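Local coordinates for protein lysyl oxidase (Pichia pastoris, PDB 1W7C) that is a copper- and topaquinone-containing amine oxidase, probably oxidising primary amines such as lysyl side chains to aldehydes, at residues A[147-152]-A[223-228]; A[143-148]-A[211-216]. One frame throughout, in Å; residues are numbered along the deposited sequence. Where two conformers were deposited one is given.

Following the chain from its N terminus, both contacts start on helix 136-150. Interaction 2 comes first: residues 143-148 meet 211-216 on strand 209-214, closing a loop over the 62 residues between. One turn further along the helix, 147-152 in interaction 1 meets 223-228, on the next strand of the chain. The two loops therefore cross, each beginning and ending in the same order, and the segments share Asn147 and Lys148. Strands 209-214 and 224-230 are antiparallel neighbours in a five-stranded sheet, joined here by the backbone pairs Lys224-Asp214 and Leu226-Lys212. Together the contacts fasten the last turns of one helix across two adjacent strands.

Interaction 1 (A[147-152]-A[223-228]); sequences NKNLNT and WKMLEY. With NAG (2-acetamido-2-deoxy-beta-D-glucopyranose), chain R.
Two waters carry the polar link between Asn149 and strand 224-230, both held by the same amide oxygen. One donates to Asn149 OD1 at 2.7 Å and accepts from Met225 N at 2.9 Å. The other gives a longer bond to Asn149 OD1, 3.1 Å, and lies 2.7 Å from Tyr228 OH, in the plane of the tyrosine ring at its edge. The rotation of the amide is settled from its other end, where Asn149 ND2 bonds back to Phe145 O within the helix.

Alongside the waters the touching is carbon to carbon. The Met225 chain bends at chi2 (71°) and chi3 (60°), which lays its methyl alongside the asparagine, with Met225 CE 3.6 Å from Asn149 CB. The next helix residue, Leu150, meets Tyr228 instead: Leu150 CD2 approaches Tyr228 CE2 to 3.7 Å, at the ring edge and near its plane. Met225 and Tyr228 are three residues apart yet both start toward the helix; between them Leu226 and Glu227 face Lys212 together in a classic beta bulge, which shifts the strand's alternation by one. On this strand Glu227 also packs on Trp521 of the second subunit.

Another flank of the same helix end carries sugar. Asn151 ND2 is joined to C1 of the N-linked NAG, and Asn147, one turn earlier, also reaches the sugar: its ND2 donates to NAG O7 at 3.0 Å with an N-H...O angle of 153°.

The chemistry is thus divided. Two separate carbon contacts, the methionine methyl on the asparagine CB and the leucine methyl at the tyrosine edge, accompany a polar link made through water: one water accepts from the strand N-H and the other bonds to the phenol oxygen, consistent with a partly buried contact.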
ATOM      1  N   ASN A 147     -11.029  40.483 -19.796  1.00 22.06           N
ATOM      2  CA  ASN A 147     -11.477  41.689 -19.102  1.00 23.75           C
ATOM      3  C   ASN A 147     -12.176  42.664 -20.059  1.00 25.02           C
ATOM      4  O   ASN A 147     -13.191  43.259 -19.719  1.00 23.97           O
ATOM      5  CB  ASN A 147     -10.305  42.359 -18.417  1.00 23.43           C
ATOM      6  CG  ASN A 147     -10.723  43.563 -17.583  1.00 24.38           C
ATOM      7  OD1 ASN A 147     -11.447  43.428 -16.578  1.00 27.59           O
ATOM      8  ND2 ASN A 147     -10.268  44.748 -17.988  1.00 28.67           N
ATOM      9  N   LYS A 148     -11.646  42.772 -21.277  1.00 24.69           N
ATOM     10  CA  LYS A 148     -12.219  43.630 -22.319  1.00 26.67           C
ATOM     11  C   LYS A 148     -13.666  43.224 -22.653  1.00 26.18           C
ATOM     12  O   LYS A 148     -14.523  44.069 -22.878  1.00 29.01           O
ATOM     13  CB  LYS A 148     -11.337  43.590 -23.578  1.00 28.97           C
ATOM     14  CG  LYS A 148     -11.716  44.568 -24.682  1.00 25.95           C
ATOM     15  CD  LYS A 148     -10.637  44.573 -25.780  1.00 33.04           C
ATOM     16  CE  LYS A 148     -10.949  45.603 -26.885  1.00 44.76           C
ATOM     17  NZ  LYS A 148      -9.704  46.049 -27.590  1.00 40.94           N
ATOM     18  N   ASN A 149     -13.936  41.926 -22.657  1.00 25.18           N
ATOM     19  CA  ASN A 149     -15.276  41.422 -22.958  1.00 26.92           C
ATOM     20  C   ASN A 149     -16.219  41.336 -21.754  1.00 26.98           C
ATOM     21  O   ASN A 149     -17.411  41.646 -21.862  1.00 30.24           O
ATOM     22  CB  ASN A 149     -15.169  40.060 -23.637  1.00 29.14           C
ATOM     23  CG  ASN A 149     -14.795  40.177 -25.086  1.00 30.35           C
ATOM     24  OD1 ASN A 149     -15.666  40.168 -25.963  1.00 38.02           O
ATOM     25  ND2 ASN A 149     -13.501  40.329 -25.360  1.00 30.06           N
ATOM     26  N   LEU A 150     -15.690  40.907 -20.615  1.00 24.89           N
ATOM     27  CA  LEU A 150     -16.516  40.621 -19.437  1.00 25.47           C
ATOM     28  C   LEU A 150     -16.779  41.850 -18.567  1.00 27.95           C
ATOM     29  O   LEU A 150     -17.721  41.836 -17.777  1.00 29.44           O
ATOM     30  CB  LEU A 150     -15.908  39.487 -18.588  1.00 24.07           C
ATOM     31  CG  LEU A 150     -15.789  38.143 -19.325  1.00 24.92           C
ATOM     32  CD1 LEU A 150     -15.048  37.158 -18.437  1.00 27.83           C
ATOM     33  CD2 LEU A 150     -17.141  37.556 -19.717  1.00 30.58           C
ATOM     34  N   ASN A 151     -15.990  42.913 -18.732  1.00 28.29           N
ATOM     35  CA  ASN A 151     -16.156  44.118 -17.919  1.00 28.02           C
ATOM     36  C   ASN A 151     -16.852  45.279 -18.648  1.00 27.99           C
ATOM     37  O   ASN A 151     -16.679  46.438 -18.279  1.00 34.25           O
ATOM     38  CB  ASN A 151     -14.805  44.582 -17.360  1.00 24.26           C
ATOM     39  CG  ASN A 151     -14.947  45.474 -16.134  1.00 28.28           C
ATOM     40  OD1 ASN A 151     -15.856  45.284 -15.312  1.00 30.05           O
ATOM     41  ND2 ASN A 151     -14.035  46.450 -16.009  1.00 34.29           N
ATOM     42  N   THR A 152     -17.676  44.968 -19.640  1.00 31.02           N
ATOM     43  CA  THR A 152     -18.529  45.994 -20.257  1.00 37.06           C
ATOM     44  C   THR A 152     -19.713  46.298 -19.344  1.00 29.28           C
ATOM     45  O   THR A 152     -20.028  45.540 -18.453  1.00 31.10           O
ATOM     46  CB  THR A 152     -19.056  45.543 -21.633  1.00 35.42           C
ATOM     47  OG1 THR A 152     -19.865  44.360 -21.485  1.00 34.09           O
ATOM     48  CG2 THR A 152     -17.913  45.156 -22.562  1.00 36.29           C
ATOM     49  N   TRP A 223      -9.381  38.634 -31.974  1.00 25.80           N
ATOM     50  CA  TRP A 223      -9.949  37.644 -31.063  1.00 23.42           C
ATOM     51  C   TRP A 223     -11.388  38.039 -30.744  1.00 23.85           C
ATOM     52  O   TRP A 223     -11.715  39.227 -30.686  1.00 24.96           O
ATOM     53  CB  TRP A 223      -9.134  37.562 -29.787  1.00 22.50           C
ATOM     54  CG  TRP A 223      -7.758  36.992 -29.969  1.00 21.48           C
ATOM     55  CD1 TRP A 223      -7.121  36.687 -31.149  1.00 21.44           C
ATOM     56  CD2 TRP A 223      -6.830  36.673 -28.929  1.00 21.17           C
ATOM     57  NE1 TRP A 223      -5.873  36.179 -30.894  1.00 22.04           N
ATOM     58  CE2 TRP A 223      -5.677  36.137 -29.538  1.00 21.32           C
ATOM     59  CE3 TRP A 223      -6.878  36.742 -27.536  1.00 22.18           C
ATOM     60  CZ2 TRP A 223      -4.584  35.718 -28.806  1.00 20.29           C
ATOM     61  CZ3 TRP A 223      -5.799  36.327 -26.819  1.00 20.70           C
ATOM     62  CH2 TRP A 223      -4.673  35.809 -27.453  1.00 22.00           C
ATOM     63  N   LYS A 224     -12.243  37.043 -30.566  1.00 22.71           N
ATOM     64  CA  LYS A 224     -13.678  37.271 -30.426  1.00 25.02           C
ATOM     65  C   LYS A 224     -14.287  36.286 -29.435  1.00 24.98           C
ATOM     66  O   LYS A 224     -14.012  35.096 -29.495  1.00 24.12           O
ATOM     67  CB  LYS A 224     -14.402  37.120 -31.788  1.00 28.24           C
ATOM     68  CG  LYS A 224     -14.384  38.381 -32.665  1.00 47.33           C
ATOM     69  N   MET A 225     -15.191  36.779 -28.595  1.00 22.02           N
ATOM     70  CA  MET A 225     -16.032  35.910 -27.790  1.00 23.85           C
ATOM     71  C   MET A 225     -17.060  35.260 -28.699  1.00 24.55           C
ATOM     72  O   MET A 225     -17.704  35.939 -29.477  1.00 29.33           O
ATOM     73  CB  MET A 225     -16.749  36.697 -26.691  1.00 27.54           C
ATOM     74  CG  MET A 225     -17.317  35.790 -25.609  1.00 32.09           C
ATOM     75  SD  MET A 225     -16.078  35.015 -24.522  1.00 28.37           S
ATOM     76  CE  MET A 225     -15.382  36.437 -23.881  1.00 40.77           C
ATOM     77  N   LEU A 226     -17.169  33.938 -28.616  1.00 23.29           N
ATOM     78  CA  LEU A 226     -18.096  33.154 -29.421  1.00 23.83           C
ATOM     79  C   LEU A 226     -19.427  32.827 -28.731  1.00 22.28           C
ATOM     80  O   LEU A 226     -20.496  32.902 -29.360  1.00 25.41           O
ATOM     81  CB  LEU A 226     -17.430  31.848 -29.839  1.00 24.56           C
ATOM     82  CG  LEU A 226     -16.152  31.958 -30.655  1.00 25.21           C
ATOM     83  CD1 LEU A 226     -15.578  30.574 -30.825  1.00 25.50           C
ATOM     84  CD2 LEU A 226     -16.439  32.596 -32.002  1.00 27.53           C
ATOM     85  N   GLU A 227     -19.346  32.430 -27.469  1.00 23.27           N
ATOM     86  CA  GLU A 227     -20.494  31.970 -26.711  1.00 22.56           C
ATOM     87  C   GLU A 227     -20.407  32.336 -25.255  1.00 23.67           C
ATOM     88  O   GLU A 227     -19.311  32.380 -24.682  1.00 22.87           O
ATOM     89  CB  GLU A 227     -20.620  30.437 -26.794  1.00 23.16           C
ATOM     90  CG  GLU A 227     -20.775  29.892 -28.188  1.00 26.19           C
ATOM     91  CD  GLU A 227     -20.725  28.375 -28.252  1.00 26.03           C
ATOM     92  OE1 GLU A 227     -21.073  27.812 -29.323  1.00 25.21           O
ATOM     93  OE2 GLU A 227     -20.344  27.742 -27.235  1.00 24.69           O
ATOM     94  N   TYR A 228     -21.582  32.599 -24.674  1.00 24.58           N
ATOM     95  CA  TYR A 228     -21.799  32.516 -23.232  1.00 22.72           C
ATOM     96  C   TYR A 228     -22.701  31.331 -22.973  1.00 24.44           C
ATOM     97  O   TYR A 228     -23.674  31.135 -23.691  1.00 24.94           O
ATOM     98  CB  TYR A 228     -22.435  33.810 -22.707  1.00 25.17           C
ATOM     99  CG  TYR A 228     -21.503  34.981 -22.827  1.00 23.34           C
ATOM    100  CD1 TYR A 228     -21.718  35.997 -23.758  1.00 27.68           C
ATOM    101  CD2 TYR A 228     -20.353  35.028 -22.047  1.00 23.87           C
ATOM    102  CE1 TYR A 228     -20.823  37.051 -23.866  1.00 27.17           C
ATOM    103  CE2 TYR A 228     -19.456  36.057 -22.156  1.00 25.72           C
ATOM    104  CZ  TYR A 228     -19.688  37.069 -23.060  1.00 24.68           C
ATOM    105  OH  TYR A 228     -18.768  38.093 -23.129  1.00 29.21           O
TER
HETATM  106  C1  NAG R 816     -14.205  47.239 -14.811  1.00 35.83           C
HETATM  107  C2  NAG R 816     -12.776  47.748 -14.487  1.00 38.98           C
HETATM  108  C3  NAG R 816     -12.781  48.763 -13.339  1.00 42.93           C
HETATM  109  C4  NAG R 816     -13.824  49.840 -13.606  1.00 55.51           C
HETATM  110  C5  NAG R 816     -15.171  49.212 -13.951  1.00 49.57           C
HETATM  111  C6  NAG R 816     -16.192  50.309 -14.243  1.00 48.30           C
HETATM  112  C7  NAG R 816     -10.804  46.281 -14.781  1.00 38.27           C
HETATM  113  C8  NAG R 816      -9.986  45.180 -14.158  1.00 38.66           C
HETATM  114  N2  NAG R 816     -11.921  46.622 -14.131  1.00 36.72           N
HETATM  115  O3  NAG R 816     -11.512  49.379 -13.189  1.00 50.69           O
HETATM  116  O4  NAG R 816     -13.970  50.678 -12.479  1.00 60.13           O
HETATM  117  O5  NAG R 816     -15.037  48.353 -15.068  1.00 45.26           O
HETATM  118  O6  NAG R 816     -17.101  49.876 -15.226  1.00 59.64           O
HETATM  119  O7  NAG R 816     -10.430  46.798 -15.831  1.00 39.92           O
HETATM  120  O   HOH W   1     -15.586  39.674 -28.573  1.00 29.27           O
HETATM  121  O   HOH W   2     -18.660  39.739 -25.247  1.00 38.46           O

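Interaction 2 (A[143-148]-A[211-216]); sequences SSFLNK and FKFDMT. With NAG (2-acetamido-2-deoxy-beta-D-glucopyranose), chain R.
Asp214 OD1 takes two bonds from one residue, Thr216: Thr216 OG1 donates to Asp214 OD1 at 2.8 Å and Thr216 N to Asp214 OD1 at 2.9 Å. The hydroxyl comes in on the syn side and the N-H on the anti side, both from the same face of the carboxylate and tilted about 30° out of its plane. The result is an Asx turn that ends strand 209-214, and Thr216 OG1 is tied further to Thr187 N on the adjoining strand.

The turn lies off the helix; the strand's alternate residues make the contact. Phe211 and Phe213 both point toward helix 136-150, and in each CG lies between the backbone N and the carbonyl carbon, which turns both rings to the helix side of the strand. Phe145 slides past Phe213 in the opposite direction, putting Phe145 CE2 3.5 Å from Phe213 CB and Phe145 CD2 over one ring face. The ring centroids of Phe145 and Phe213 are 5.3 Å apart and their planes meet at 41°, an oblique pairing. Leu146 CD2 bridges the neighbouring rings, 3.5 Å from Phe211 CE1 and 4.0 Å from Phe213 CE2, while its CD1 also rests on Phe211.

On another flank of the helix, Asn147 OD1 is bonded to Tyr167 OH while its amide nitrogen serves the glycan. Cutting Asn147 back to alanine removes both polar ends, and is likely to leave the Tyr167 hydroxyl and the acetamide oxygen of the sugar without this partner, and the glycan freer to swing about its Asn151 link.

The axes of 143-148 and 211-214 approach to 11.1 Å, with their N-to-C directions at 119°, the layout of a helix laid across one face of an antiparallel sheet, with aromatic and leucine side chains as the layer between.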
ATOM      1  N   SER A 143      -5.923  37.165 -20.417  1.00 19.38           N
ATOM      2  CA  SER A 143      -6.511  37.884 -19.292  1.00 21.85           C
ATOM      3  C   SER A 143      -7.051  39.247 -19.721  1.00 21.02           C
ATOM      4  O   SER A 143      -8.180  39.604 -19.374  1.00 21.35           O
ATOM      5  CB  SER A 143      -5.458  38.051 -18.186  0.45 29.51           C
ATOM      6  OG  SER A 143      -5.970  38.765 -17.077  0.45 26.33           O
ATOM      7  N   SER A 144      -6.277  39.971 -20.522  1.00 23.11           N
ATOM      8  CA  SER A 144      -6.691  41.292 -21.001  1.00 23.00           C
ATOM      9  C   SER A 144      -7.903  41.207 -21.911  1.00 21.74           C
ATOM     10  O   SER A 144      -8.836  42.005 -21.810  1.00 23.21           O
ATOM     11  CB  SER A 144      -5.540  41.976 -21.736  0.60 28.02           C
ATOM     12  OG  SER A 144      -5.862  43.323 -22.041  0.60 25.55           O
ATOM     13  N   PHE A 145      -7.909  40.190 -22.770  1.00 20.99           N
ATOM     14  CA  PHE A 145      -9.022  39.965 -23.681  1.00 21.89           C
ATOM     15  C   PHE A 145     -10.298  39.649 -22.892  1.00 21.95           C
ATOM     16  O   PHE A 145     -11.377  40.168 -23.193  1.00 22.61           O
ATOM     17  CB  PHE A 145      -8.691  38.845 -24.679  1.00 22.02           C
ATOM     18  CG  PHE A 145      -9.888  38.310 -25.402  1.00 25.04           C
ATOM     19  CD1 PHE A 145     -10.372  38.960 -26.535  1.00 26.23           C
ATOM     20  CD2 PHE A 145     -10.549  37.179 -24.943  1.00 25.43           C
ATOM     21  CE1 PHE A 145     -11.504  38.480 -27.197  1.00 30.17           C
ATOM     22  CE2 PHE A 145     -11.695  36.702 -25.601  1.00 27.35           C
ATOM     23  CZ  PHE A 145     -12.152  37.340 -26.727  1.00 30.69           C
ATOM     24  N   LEU A 146     -10.195  38.782 -21.894  1.00 21.77           N
ATOM     25  CA  LEU A 146     -11.366  38.455 -21.113  1.00 24.14           C
ATOM     26  C   LEU A 146     -11.901  39.672 -20.365  1.00 22.92           C
ATOM     27  O   LEU A 146     -13.098  39.888 -20.339  1.00 24.87           O
ATOM     28  CB  LEU A 146     -11.079  37.297 -20.156  1.00 24.86           C
ATOM     29  CG  LEU A 146     -10.930  35.922 -20.813  1.00 25.11           C
ATOM     30  CD1 LEU A 146     -10.751  34.878 -19.740  1.00 25.33           C
ATOM     31  CD2 LEU A 146     -12.130  35.589 -21.662  1.00 26.06           C
ATOM     32  N   ASN A 147     -11.029  40.483 -19.796  1.00 22.06           N
ATOM     33  CA  ASN A 147     -11.477  41.689 -19.102  1.00 23.75           C
ATOM     34  C   ASN A 147     -12.176  42.664 -20.059  1.00 25.02           C
ATOM     35  O   ASN A 147     -13.191  43.259 -19.719  1.00 23.97           O
ATOM     36  CB  ASN A 147     -10.305  42.359 -18.417  1.00 23.43           C
ATOM     37  CG  ASN A 147     -10.723  43.563 -17.583  1.00 24.38           C
ATOM     38  OD1 ASN A 147     -11.447  43.428 -16.578  1.00 27.59           O
ATOM     39  ND2 ASN A 147     -10.268  44.748 -17.988  1.00 28.67           N
ATOM     40  N   LYS A 148     -11.646  42.772 -21.277  1.00 24.69           N
ATOM     41  CA  LYS A 148     -12.219  43.630 -22.319  1.00 26.67           C
ATOM     42  C   LYS A 148     -13.666  43.224 -22.653  1.00 26.18           C
ATOM     43  O   LYS A 148     -14.523  44.069 -22.878  1.00 29.01           O
ATOM     44  CB  LYS A 148     -11.337  43.590 -23.578  1.00 28.97           C
ATOM     45  CG  LYS A 148     -11.716  44.568 -24.682  1.00 25.95           C
ATOM     46  CD  LYS A 148     -10.637  44.573 -25.780  1.00 33.04           C
ATOM     47  CE  LYS A 148     -10.949  45.603 -26.885  1.00 44.76           C
ATOM     48  NZ  LYS A 148      -9.704  46.049 -27.590  1.00 40.94           N
ATOM     49  N   PHE A 211     -18.053  30.441 -20.865  1.00 19.61           N
ATOM     50  CA  PHE A 211     -17.891  31.140 -22.107  1.00 20.75           C
ATOM     51  C   PHE A 211     -16.886  30.433 -23.006  1.00 20.23           C
ATOM     52  O   PHE A 211     -16.155  29.547 -22.574  1.00 20.16           O
ATOM     53  CB  PHE A 211     -17.485  32.612 -21.871  1.00 21.28           C
ATOM     54  CG  PHE A 211     -16.353  32.777 -20.914  1.00 19.93           C
ATOM     55  CD1 PHE A 211     -15.036  32.743 -21.354  1.00 23.51           C
ATOM     56  CD2 PHE A 211     -16.595  32.997 -19.565  1.00 22.66           C
ATOM     57  CE1 PHE A 211     -13.979  32.871 -20.448  1.00 23.19           C
ATOM     58  CE2 PHE A 211     -15.560  33.124 -18.668  1.00 21.42           C
ATOM     59  CZ  PHE A 211     -14.247  33.083 -19.104  1.00 23.80           C
ATOM     60  N   LYS A 212     -16.880  30.853 -24.261  1.00 20.65           N
ATOM     61  CA  LYS A 212     -16.037  30.281 -25.299  1.00 19.97           C
ATOM     62  C   LYS A 212     -15.571  31.406 -26.185  1.00 20.11           C
ATOM     63  O   LYS A 212     -16.370  32.244 -26.591  1.00 21.82           O
ATOM     64  CB  LYS A 212     -16.794  29.252 -26.131  1.00 22.05           C
ATOM     65  CG  LYS A 212     -15.927  28.501 -27.148  1.00 21.26           C
ATOM     66  CD  LYS A 212     -16.781  27.701 -28.122  1.00 21.63           C
ATOM     67  CE  LYS A 212     -15.939  26.945 -29.120  1.00 21.50           C
ATOM     68  NZ  LYS A 212     -16.730  26.227 -30.161  1.00 25.00           N
ATOM     69  N   PHE A 213     -14.281  31.419 -26.496  1.00 20.85           N
ATOM     70  CA  PHE A 213     -13.702  32.456 -27.342  1.00 21.42           C
ATOM     71  C   PHE A 213     -12.747  31.891 -28.378  1.00 21.37           C
ATOM     72  O   PHE A 213     -12.225  30.800 -28.238  1.00 20.89           O
ATOM     73  CB  PHE A 213     -13.044  33.574 -26.514  1.00 20.27           C
ATOM     74  CG  PHE A 213     -11.927  33.115 -25.607  1.00 21.28           C
ATOM     75  CD1 PHE A 213     -10.611  33.265 -25.990  1.00 24.03           C
ATOM     76  CD2 PHE A 213     -12.193  32.569 -24.340  1.00 20.82           C
ATOM     77  CE1 PHE A 213      -9.583  32.894 -25.139  1.00 20.37           C
ATOM     78  CE2 PHE A 213     -11.160  32.181 -23.488  1.00 21.38           C
ATOM     79  CZ  PHE A 213      -9.861  32.340 -23.890  1.00 20.22           C
ATOM     80  N   ASP A 214     -12.631  32.627 -29.468  1.00 21.54           N
ATOM     81  CA  ASP A 214     -11.687  32.368 -30.532  1.00 19.67           C
ATOM     82  C   ASP A 214     -10.488  33.289 -30.309  1.00 21.99           C
ATOM     83  O   ASP A 214     -10.629  34.528 -30.238  1.00 23.28           O
ATOM     84  CB  ASP A 214     -12.318  32.667 -31.885  1.00 24.41           C
ATOM     85  CG  ASP A 214     -11.421  32.287 -33.018  1.00 29.89           C
ATOM     86  OD1 ASP A 214     -10.325  32.819 -33.091  1.00 29.11           O
ATOM     87  OD2 ASP A 214     -11.756  31.493 -33.914  1.00 43.27           O
ATOM     88  N   MET A 215      -9.317  32.686 -30.150  1.00 20.22           N
ATOM     89  CA  MET A 215      -8.061  33.404 -29.914  1.00 20.19           C
ATOM     90  C   MET A 215      -7.039  33.057 -31.001  1.00 20.17           C
ATOM     91  O   MET A 215      -5.834  32.966 -30.729  1.00 21.11           O
ATOM     92  CB  MET A 215      -7.521  33.069 -28.506  1.00 20.29           C
ATOM     93  CG  MET A 215      -7.424  31.580 -28.229  1.00 20.35           C
ATOM     94  SD  MET A 215      -6.496  31.176 -26.731  1.00 20.37           S
ATOM     95  CE  MET A 215      -4.850  31.739 -27.191  1.00 20.06           C
ATOM     96  N   THR A 216      -7.514  32.935 -32.242  1.00 21.18           N
ATOM     97  CA  THR A 216      -6.643  32.571 -33.371  1.00 21.69           C
ATOM     98  C   THR A 216      -5.731  33.736 -33.748  1.00 23.04           C
ATOM     99  O   THR A 216      -6.172  34.869 -33.858  1.00 22.23           O
ATOM    100  CB  THR A 216      -7.481  32.185 -34.587  1.00 21.68           C
ATOM    101  OG1 THR A 216      -8.415  31.149 -34.235  1.00 21.81           O
ATOM    102  CG2 THR A 216      -6.600  31.577 -35.711  1.00 25.49           C
TER
HETATM  103  C1  NAG R 816     -14.205  47.239 -14.811  1.00 35.83           C
HETATM  104  C2  NAG R 816     -12.776  47.748 -14.487  1.00 38.98           C
HETATM  105  C3  NAG R 816     -12.781  48.763 -13.339  1.00 42.93           C
HETATM  106  C4  NAG R 816     -13.824  49.840 -13.606  1.00 55.51           C
HETATM  107  C5  NAG R 816     -15.171  49.212 -13.951  1.00 49.57           C
HETATM  108  C6  NAG R 816     -16.192  50.309 -14.243  1.00 48.30           C
HETATM  109  C7  NAG R 816     -10.804  46.281 -14.781  1.00 38.27           C
HETATM  110  C8  NAG R 816      -9.986  45.180 -14.158  1.00 38.66           C
HETATM  111  N2  NAG R 816     -11.921  46.622 -14.131  1.00 36.72           N
HETATM  112  O3  NAG R 816     -11.512  49.379 -13.189  1.00 50.69           O
HETATM  113  O4  NAG R 816     -13.970  50.678 -12.479  1.00 60.13           O
HETATM  114  O5  NAG R 816     -15.037  48.353 -15.068  1.00 45.26           O
HETATM  115  O6  NAG R 816     -17.101  49.876 -15.226  1.00 59.64           O
HETATM  116  O7  NAG R 816     -10.430  46.798 -15.831  1.00 39.92           O